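Local coordinates for protein enoyl-CoA hydratase (Geobacillus kaustophilus, PDB 2PPY) that probably catalyses the hydration of enoyl-CoA thioesters in fatty acid beta-oxidation, at residues A42-D45 against D46-D50; E192-E195 against R196-Y200; E236-N239 against L240-R243. One frame throughout, in Å; residues are numbered along the deposited sequence.

Interaction 1 (A42-D45 against D46-D50); sequences AAID and DIRFD
The ring of Phe-49 meets the carbonyl of Asp-45 at its edge: CD2 of Phe-49 lies 3.3 Å from O of Asp-45, and that oxygen sits in the plane of the ring. The guanidinium of Arg-48 is approached obliquely, by CG2 of Ile-44 and by OD1 of Asp-45. Ile-44, Asp-45 and Arg-48 lie in the last turns of helix 34-48, the crossover helix of a beta-alpha-beta unit between strands 19-24 and 55-60, and Phe-49 follows directly after it. Asp-45 and Arg-48 run side by side and point the same way, with carboxylate and guanidinium planes 52° apart. OD1 of Asp-45 stays 4.1 Å from NH1 of Arg-48 and well out of the guanidinium plane. None of the guanidinium hydrogens is aimed at that oxygen, and the attraction is one of charge only. Each group has a stronger mate elsewhere. Asp-45 forms a salt bridge with Lys-96, and Arg-48 forms one with Glu-92 of the second subunit. Arg-48 also bonds to Ser-100 and to the carbonyl of Lys-96, so its three nitrogens all have partners, in its own chain and in the second subunit. Its chain is extended from CG to NE, with chi2 at 177°, and this carries the guanidinium past CG2 of Ile-44, 4.1 Å from NE of Arg-48. Ile-47 faces the sheet, against Ala-20 and Ile-22, while Asp-46 reaches Lys-15. N of Ile-47 bonds to O of Ala-43 at 2.8 Å, with an N-H...O angle of 167°. Phe-49 is the first residue to leave helical angles, yet its N still donates to O of Asp-45 at 3.1 Å. One turn back, CG1 of Ile-47 lies close to the acceptor of its own N-H, 3.0 Å from O of Ala-43.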
loop_
_atom_site.group_PDB
_atom_site.type_symbol
_atom_site.label_atom_id
_atom_site.label_comp_id
_atom_site.label_asym_id
_atom_site.label_seq_id
_atom_site.Cartn_x
_atom_site.Cartn_y
_atom_site.Cartn_z
ATOM N N ALA A 42 -1.858 -29.204 -9.253
ATOM C CA ALA A 42 -3.021 -30.089 -9.186
ATOM C C ALA A 42 -3.224 -30.615 -7.768
ATOM O O ALA A 42 -4.356 -30.738 -7.301
ATOM C CB ALA A 42 -2.853 -31.254 -10.154
ATOM N N ALA A 43 -2.122 -30.926 -7.089
ATOM C CA ALA A 43 -2.187 -31.433 -5.722
ATOM C C ALA A 43 -2.792 -30.368 -4.815
ATOM O O ALA A 43 -3.620 -30.661 -3.948
ATOM C CB ALA A 43 -0.793 -31.802 -5.238
ATOM N N ILE A 44 -2.372 -29.125 -5.023
ATOM C CA ILE A 44 -2.887 -28.012 -4.237
ATOM C C ILE A 44 -4.394 -27.878 -4.452
ATOM O O ILE A 44 -5.159 -27.809 -3.485
ATOM C CB ILE A 44 -2.186 -26.690 -4.620
ATOM C CG1 ILE A 44 -0.697 -26.783 -4.263
ATOM C CG2 ILE A 44 -2.831 -25.528 -3.891
ATOM C CD1 ILE A 44 0.114 -25.564 -4.627
ATOM N N ASP A 45 -4.823 -27.854 -5.714
ATOM C CA ASP A 45 -6.250 -27.739 -6.017
ATOM C C ASP A 45 -7.023 -28.905 -5.409
ATOM O O ASP A 45 -8.072 -28.713 -4.791
ATOM C CB ASP A 45 -6.497 -27.700 -7.530
ATOM C CG ASP A 45 -6.095 -26.381 -8.154
ATOM O OD1 ASP A 45 -6.105 -25.357 -7.442
ATOM O OD2 ASP A 45 -5.786 -26.363 -9.364
ATOM N N ASP A 46 -6.499 -30.114 -5.584
ATOM C CA ASP A 46 -7.144 -31.300 -5.034
ATOM C C ASP A 46 -7.325 -31.174 -3.529
ATOM O O ASP A 46 -8.419 -31.373 -3.006
ATOM C CB ASP A 46 -6.312 -32.548 -5.314
ATOM C CG ASP A 46 -6.887 -33.781 -4.642
ATOM O OD1 ASP A 46 -7.952 -34.254 -5.088
ATOM O OD2 ASP A 46 -6.284 -34.267 -3.660
ATOM N N ILE A 47 -6.237 -30.851 -2.837
ATOM C CA ILE A 47 -6.264 -30.711 -1.390
ATOM C C ILE A 47 -7.224 -29.622 -0.925
ATOM O O ILE A 47 -7.888 -29.779 0.103
ATOM C CB ILE A 47 -4.845 -30.444 -0.842
ATOM C CG1 ILE A 47 -3.958 -31.664 -1.124
ATOM C CG2 ILE A 47 -4.901 -30.164 0.654
ATOM C CD1 ILE A 47 -2.496 -31.478 -0.794
ATOM N N ARG A 48 -7.304 -28.528 -1.683
ATOM C CA ARG A 48 -8.203 -27.424 -1.345
ATOM C C ARG A 48 -9.651 -27.897 -1.319
ATOM O O ARG A 48 -10.408 -27.565 -0.412
ATOM C CB ARG A 48 -8.100 -26.296 -2.377
ATOM C CG ARG A 48 -6.978 -25.297 -2.190
ATOM C CD ARG A 48 -7.007 -24.324 -3.363
ATOM N NE ARG A 48 -6.137 -23.164 -3.197
ATOM C CZ ARG A 48 -6.134 -22.127 -4.028
ATOM N NH1 ARG A 48 -6.951 -22.117 -5.073
ATOM N NH2 ARG A 48 -5.325 -21.099 -3.815
ATOM N N PHE A 49 -10.036 -28.662 -2.335
ATOM C CA PHE A 49 -11.401 -29.154 -2.439
ATOM C C PHE A 49 -11.676 -30.356 -1.545
ATOM O O PHE A 49 -12.740 -30.966 -1.632
ATOM C CB PHE A 49 -11.720 -29.489 -3.900
ATOM C CG PHE A 49 -12.088 -28.289 -4.728
ATOM C CD1 PHE A 49 -13.421 -27.908 -4.873
ATOM C CD2 PHE A 49 -11.105 -27.528 -5.353
ATOM C CE1 PHE A 49 -13.771 -26.791 -5.628
ATOM C CE2 PHE A 49 -11.444 -26.408 -6.111
ATOM C CZ PHE A 49 -12.780 -26.040 -6.248
ATOM N N ASP A 50 -10.719 -30.693 -0.686
ATOM C CA ASP A 50 -10.874 -31.814 0.236
ATOM C C ASP A 50 -10.996 -31.256 1.652
ATOM O O ASP A 50 -9.993 -31.021 2.320
ATOM C CB ASP A 50 -9.663 -32.743 0.154
ATOM C CG ASP A 50 -9.862 -34.030 0.937
ATOM O OD1 ASP A 50 -10.721 -34.053 1.841
ATOM O OD2 ASP A 50 -9.149 -35.015 0.654
#

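Interaction 2 (E192-E195 against R196-Y200); sequences ETRE and RTREY
In Thr-197, OG1 stands beside the backbone N and opposite the carbonyl carbon (chi1 -65°), which brings the hydroxyl back over the preceding turn. There it donates to O of Thr-193 at 2.7 Å. N of Thr-197 donates to the same oxygen at 2.9 Å, so two bonds grip one carbonyl. The hydroxyl lies 37° out of the carbonyl plane, and the N-H comes from the opposite face. Arg-194 and Arg-198 also keep CG beside the backbone N, and both chains are extended from CG to NE. They therefore run alongside each other, pointing the same way. CB of Arg-194 lies over one face of the Arg-198 guanidinium, 3.9 Å from NH1 of Arg-198. The two guanidinium planes stand nearly perpendicular, 88° apart, with NH1 of Arg-194 at 4.0 Å from NH2 of Arg-198. A water bridges the pair, accepting from NH1 of Arg-194 at 3.1 Å and from NH1 of Arg-198 at 2.9 Å. It lies at the edge of the Arg-198 guanidinium, in its plane. The two like charges are probably offset by nearby acids. Arg-194 makes salt bridges to Glu-109 and Asp-61, and Arg-198 makes one to Glu-21. Elsewhere on the helix, the aliphatic part of Arg-196 passes Glu-192, with CG of Arg-196 at 4.1 Å from CB of Glu-192. N of Arg-196 donates to O of Glu-192. Thr-197 packs inward on Ile-57 of strand 55-60 and on Ile-105 and Cys-107 of strand 103-108, two neighbouring strands. Residues 193-200 form the first part of helix 193-205, which follows edge strand 186-188 and packs across the mixed sheet of the crotonase fold, its threonines inward and its paired arginines along one flank.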
loop_
_atom_site.group_PDB
_atom_site.type_symbol
_atom_site.label_atom_id
_atom_site.label_comp_id
_atom_site.label_asym_id
_atom_site.label_seq_id
_atom_site.Cartn_x
_atom_site.Cartn_y
_atom_site.Cartn_z
ATOM N N GLU A 192 15.004 -37.217 13.450
ATOM C CA GLU A 192 13.696 -36.998 14.059
ATOM C C GLU A 192 12.891 -35.919 13.337
ATOM O O GLU A 192 11.778 -35.585 13.746
ATOM C CB GLU A 192 13.876 -36.592 15.520
ATOM C CG GLU A 192 14.630 -37.606 16.360
ATOM C CD GLU A 192 15.124 -37.021 17.667
ATOM O OE1 GLU A 192 14.305 -36.420 18.399
ATOM O OE2 GLU A 192 16.330 -37.165 17.960
ATOM N N THR A 193 13.448 -35.386 12.255
ATOM C CA THR A 193 12.795 -34.316 11.508
ATOM C C THR A 193 11.379 -34.634 11.044
ATOM O O THR A 193 10.448 -33.873 11.319
ATOM C CB THR A 193 13.654 -33.896 10.306
ATOM O OG1 THR A 193 14.933 -33.462 10.779
ATOM C CG2 THR A 193 12.998 -32.752 9.546
ATOM N N ARG A 194 11.211 -35.751 10.343
ATOM C CA ARG A 194 9.893 -36.144 9.861
ATOM C C ARG A 194 8.958 -36.424 11.022
ATOM O O ARG A 194 7.784 -36.048 11.004
ATOM C CB ARG A 194 9.987 -37.397 8.991
ATOM C CG ARG A 194 10.615 -37.171 7.643
ATOM C CD ARG A 194 10.243 -38.289 6.697
ATOM N NE ARG A 194 10.765 -38.051 5.356
ATOM C CZ ARG A 194 10.428 -38.768 4.292
ATOM N NH1 ARG A 194 9.565 -39.771 4.411
ATOM N NH2 ARG A 194 10.945 -38.473 3.107
ATOM N N GLU A 195 9.497 -37.096 12.032
ATOM C CA GLU A 195 8.748 -37.454 13.222
ATOM C C GLU A 195 8.190 -36.217 13.922
ATOM O O GLU A 195 6.987 -36.113 14.150
ATOM C CB GLU A 195 9.654 -38.223 14.185
ATOM C CG GLU A 195 8.944 -38.824 15.385
ATOM C CD GLU A 195 9.915 -39.398 16.402
ATOM O OE1 GLU A 195 11.086 -39.639 16.041
ATOM O OE2 GLU A 195 9.503 -39.619 17.561
ATOM N N ARG A 196 9.067 -35.280 14.259
ATOM C CA ARG A 196 8.641 -34.072 14.952
ATOM C C ARG A 196 7.777 -33.150 14.089
ATOM O O ARG A 196 6.908 -32.452 14.606
ATOM C CB ARG A 196 9.866 -33.340 15.504
ATOM C CG ARG A 196 10.684 -34.223 16.453
ATOM C CD ARG A 196 11.743 -33.447 17.204
ATOM N NE ARG A 196 11.153 -32.373 17.995
ATOM C CZ ARG A 196 11.852 -31.543 18.761
ATOM N NH1 ARG A 196 13.170 -31.669 18.844
ATOM N NH2 ARG A 196 11.234 -30.580 19.433
ATOM N N THR A 197 8.005 -33.150 12.778
ATOM C CA THR A 197 7.193 -32.331 11.881
ATOM C C THR A 197 5.773 -32.892 11.894
ATOM O O THR A 197 4.800 -32.144 12.028
ATOM C CB THR A 197 7.725 -32.363 10.427
ATOM O OG1 THR A 197 9.023 -31.761 10.377
ATOM C CG2 THR A 197 6.784 -31.601 9.493
ATOM N N ARG A 198 5.659 -34.215 11.759
ATOM C CA ARG A 198 4.357 -34.883 11.766
ATOM C C ARG A 198 3.653 -34.696 13.102
ATOM O O ARG A 198 2.429 -34.573 13.157
ATOM C CB ARG A 198 4.520 -36.379 11.476
ATOM C CG ARG A 198 4.672 -36.700 9.999
ATOM C CD ARG A 198 5.255 -38.080 9.766
ATOM N NE ARG A 198 5.350 -38.376 8.341
ATOM C CZ ARG A 198 6.203 -39.246 7.809
ATOM N NH1 ARG A 198 7.046 -39.913 8.588
ATOM N NH2 ARG A 198 6.218 -39.445 6.497
ATOM N N GLU A 199 4.434 -34.680 14.178
ATOM C CA GLU A 199 3.886 -34.496 15.516
ATOM C C GLU A 199 3.263 -33.106 15.628
ATOM O O GLU A 199 2.206 -32.939 16.235
ATOM C CB GLU A 199 4.991 -34.664 16.559
ATOM C CG GLU A 199 4.540 -34.480 17.994
ATOM C CD GLU A 199 5.653 -34.765 18.986
ATOM O OE1 GLU A 199 6.163 -35.906 18.990
ATOM O OE2 GLU A 199 6.020 -33.850 19.758
ATOM N N TYR A 200 3.921 -32.116 15.030
ATOM C CA TYR A 200 3.433 -30.741 15.048
ATOM C C TYR A 200 2.140 -30.665 14.252
ATOM O O TYR A 200 1.157 -30.079 14.704
ATOM C CB TYR A 200 4.489 -29.810 14.443
ATOM C CG TYR A 200 4.144 -28.334 14.453
ATOM C CD1 TYR A 200 3.267 -27.791 13.511
ATOM C CD2 TYR A 200 4.735 -27.468 15.376
ATOM C CE1 TYR A 200 2.994 -26.416 13.482
ATOM C CE2 TYR A 200 4.467 -26.093 15.357
ATOM C CZ TYR A 200 3.597 -25.576 14.403
ATOM O OH TYR A 200 3.351 -24.219 14.356
HETATM O O HOH W 1 8.885 -41.369 6.934
#

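Interaction 3 (E236-N239 against L240-R243); sequences ELQN and LLFR
Gln-238 lays its side chain against Phe-242, one turn further along the helix. From CB, CG lies opposite the backbone N (chi1 179°), and this sets it over one face of the Phe-242 ring. CG is 3.9 Å from the ring centroid and 30° off the normal, a CH-pi contact. Its nearest ring atom is CE2 of Phe-242, at 3.5 Å. The chain then bends at chi2. CD of Gln-238 stays above the same face, 3.9 Å from the ring plane, but offset toward the rim. The amide plane is turned 33° from the ring. OE1 of Gln-238 reaches the side chain of Leu-241, 3.8 Å from its CD2, while NE2 of Gln-238 lies 3.9 Å from CZ of Phe-242. NE2 also donates to the carbonyl of Leu-145 of the third subunit. The contact closes helix 227-242 in the C-terminal helical part of the crotonase fold, here wedged between subunits of the six-chain assembly. With an alanine here, CG and the amide are gone, and the Leu-145 carbonyl of the third subunit is likely to lose this donor while the Phe-242 ring loses the group lying over one face. Leu-237, Leu-240 and Leu-241 pack on helix 209-222 of the same chain. Leu-237 and Leu-240 also touch Glu-236 of the fourth subunit, and Phe-242 packs on Lys-83 of the third. N of Phe-242 donates to O of Gln-238 at 2.8 Å.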
loop_
_atom_site.group_PDB
_atom_site.type_symbol
_atom_site.label_atom_id
_atom_site.label_comp_id
_atom_site.label_asym_id
_atom_site.label_seq_id
_atom_site.Cartn_x
_atom_site.Cartn_y
_atom_site.Cartn_z
ATOM N N GLU A 236 -13.468 -10.166 10.096
ATOM C CA GLU A 236 -14.440 -10.946 9.341
ATOM C C GLU A 236 -14.136 -12.427 9.515
ATOM O O GLU A 236 -15.049 -13.255 9.591
ATOM C CB GLU A 236 -14.403 -10.574 7.855
ATOM C CG GLU A 236 -14.815 -9.138 7.561
ATOM C CD GLU A 236 -16.067 -8.712 8.325
ATOM O OE1 GLU A 236 -17.079 -9.449 8.294
ATOM O OE2 GLU A 236 -16.034 -7.633 8.954
ATOM N N LEU A 237 -12.849 -12.760 9.576
ATOM C CA LEU A 237 -12.436 -14.140 9.773
ATOM C C LEU A 237 -12.882 -14.570 11.169
ATOM O O LEU A 237 -13.293 -15.715 11.375
ATOM C CB LEU A 237 -10.918 -14.268 9.632
ATOM C CG LEU A 237 -10.388 -14.219 8.195
ATOM C CD1 LEU A 237 -8.933 -13.792 8.190
ATOM C CD2 LEU A 237 -10.563 -15.585 7.534
ATOM N N GLN A 238 -12.806 -13.641 12.120
ATOM C CA GLN A 238 -13.224 -13.912 13.492
ATOM C C GLN A 238 -14.745 -14.063 13.531
ATOM O O GLN A 238 -15.278 -14.868 14.293
ATOM C CB GLN A 238 -12.803 -12.772 14.418
ATOM C CG GLN A 238 -13.216 -12.960 15.882
ATOM C CD GLN A 238 -12.296 -13.896 16.644
ATOM O OE1 GLN A 238 -12.130 -15.059 16.276
ATOM N NE2 GLN A 238 -11.694 -13.390 17.716
ATOM N N ASN A 239 -15.442 -13.280 12.712
ATOM C CA ASN A 239 -16.895 -13.364 12.658
ATOM C C ASN A 239 -17.279 -14.788 12.269
ATOM O O ASN A 239 -18.159 -15.392 12.877
ATOM C CB ASN A 239 -17.456 -12.371 11.637
ATOM C CG ASN A 239 -17.607 -10.968 12.203
ATOM O OD1 ASN A 239 -17.715 -9.995 11.456
ATOM N ND2 ASN A 239 -17.627 -10.859 13.525
ATOM N N LEU A 240 -16.607 -15.327 11.257
ATOM C CA LEU A 240 -16.878 -16.686 10.808
ATOM C C LEU A 240 -16.640 -17.680 11.942
ATOM O O LEU A 240 -17.376 -18.656 12.086
ATOM C CB LEU A 240 -15.990 -17.031 9.609
ATOM C CG LEU A 240 -16.452 -16.395 8.297
ATOM C CD1 LEU A 240 -15.311 -16.321 7.305
ATOM C CD2 LEU A 240 -17.605 -17.215 7.743
ATOM N N LEU A 241 -15.614 -17.422 12.749
ATOM C CA LEU A 241 -15.287 -18.297 13.870
ATOM C C LEU A 241 -16.310 -18.195 14.999
ATOM O O LEU A 241 -16.601 -19.190 15.660
ATOM C CB LEU A 241 -13.884 -17.975 14.397
ATOM C CG LEU A 241 -12.713 -18.852 13.928
ATOM C CD1 LEU A 241 -12.956 -19.412 12.533
ATOM C CD2 LEU A 241 -11.440 -18.033 13.975
ATOM N N PHE A 242 -16.856 -17.001 15.222
ATOM C CA PHE A 242 -17.853 -16.823 16.273
ATOM C C PHE A 242 -19.125 -17.556 15.894
ATOM O O PHE A 242 -19.914 -17.921 16.762
ATOM C CB PHE A 242 -18.197 -15.343 16.496
ATOM C CG PHE A 242 -17.198 -14.600 17.339
ATOM C CD1 PHE A 242 -16.573 -15.220 18.416
ATOM C CD2 PHE A 242 -16.913 -13.266 17.081
ATOM C CE1 PHE A 242 -15.675 -14.522 19.219
ATOM C CE2 PHE A 242 -16.018 -12.559 17.878
ATOM C CZ PHE A 242 -15.400 -13.190 18.950
ATOM N N ARG A 243 -19.322 -17.764 14.596
ATOM C CA ARG A 243 -20.510 -18.456 14.114
ATOM C C ARG A 243 -20.310 -19.956 13.907
ATOM O O ARG A 243 -21.237 -20.647 13.489
ATOM C CB ARG A 243 -21.003 -17.839 12.799
ATOM C CG ARG A 243 -21.748 -16.515 12.934
ATOM C CD ARG A 243 -20.800 -15.342 13.108
ATOM N NE ARG A 243 -21.497 -14.061 13.197
ATOM C CZ ARG A 243 -22.372 -13.622 12.300
ATOM N NH1 ARG A 243 -22.666 -14.360 11.238
ATOM N NH2 ARG A 243 -22.959 -12.447 12.469
#

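In the fold
Each contact runs along one helix, at or near an end of it, and none touches another. Interactions 1 and 2 belong to helices packed on the same seven-stranded sheet, with centres about 23 Å apart. Both are partly buried: apolar or threonine side chains face the strands, and charged ones line the flanks. In interaction 1 the arginine turns to a second subunit, whereas in interaction 2 the two paired arginines find acids in their own chain. Interaction 3 is the most buried, although it lies farthest from the chain centre, at about 25 Å. Helix 209-222 and two neighbouring subunits cover it, and its side chains meet through amide, aromatic and leucine contacts.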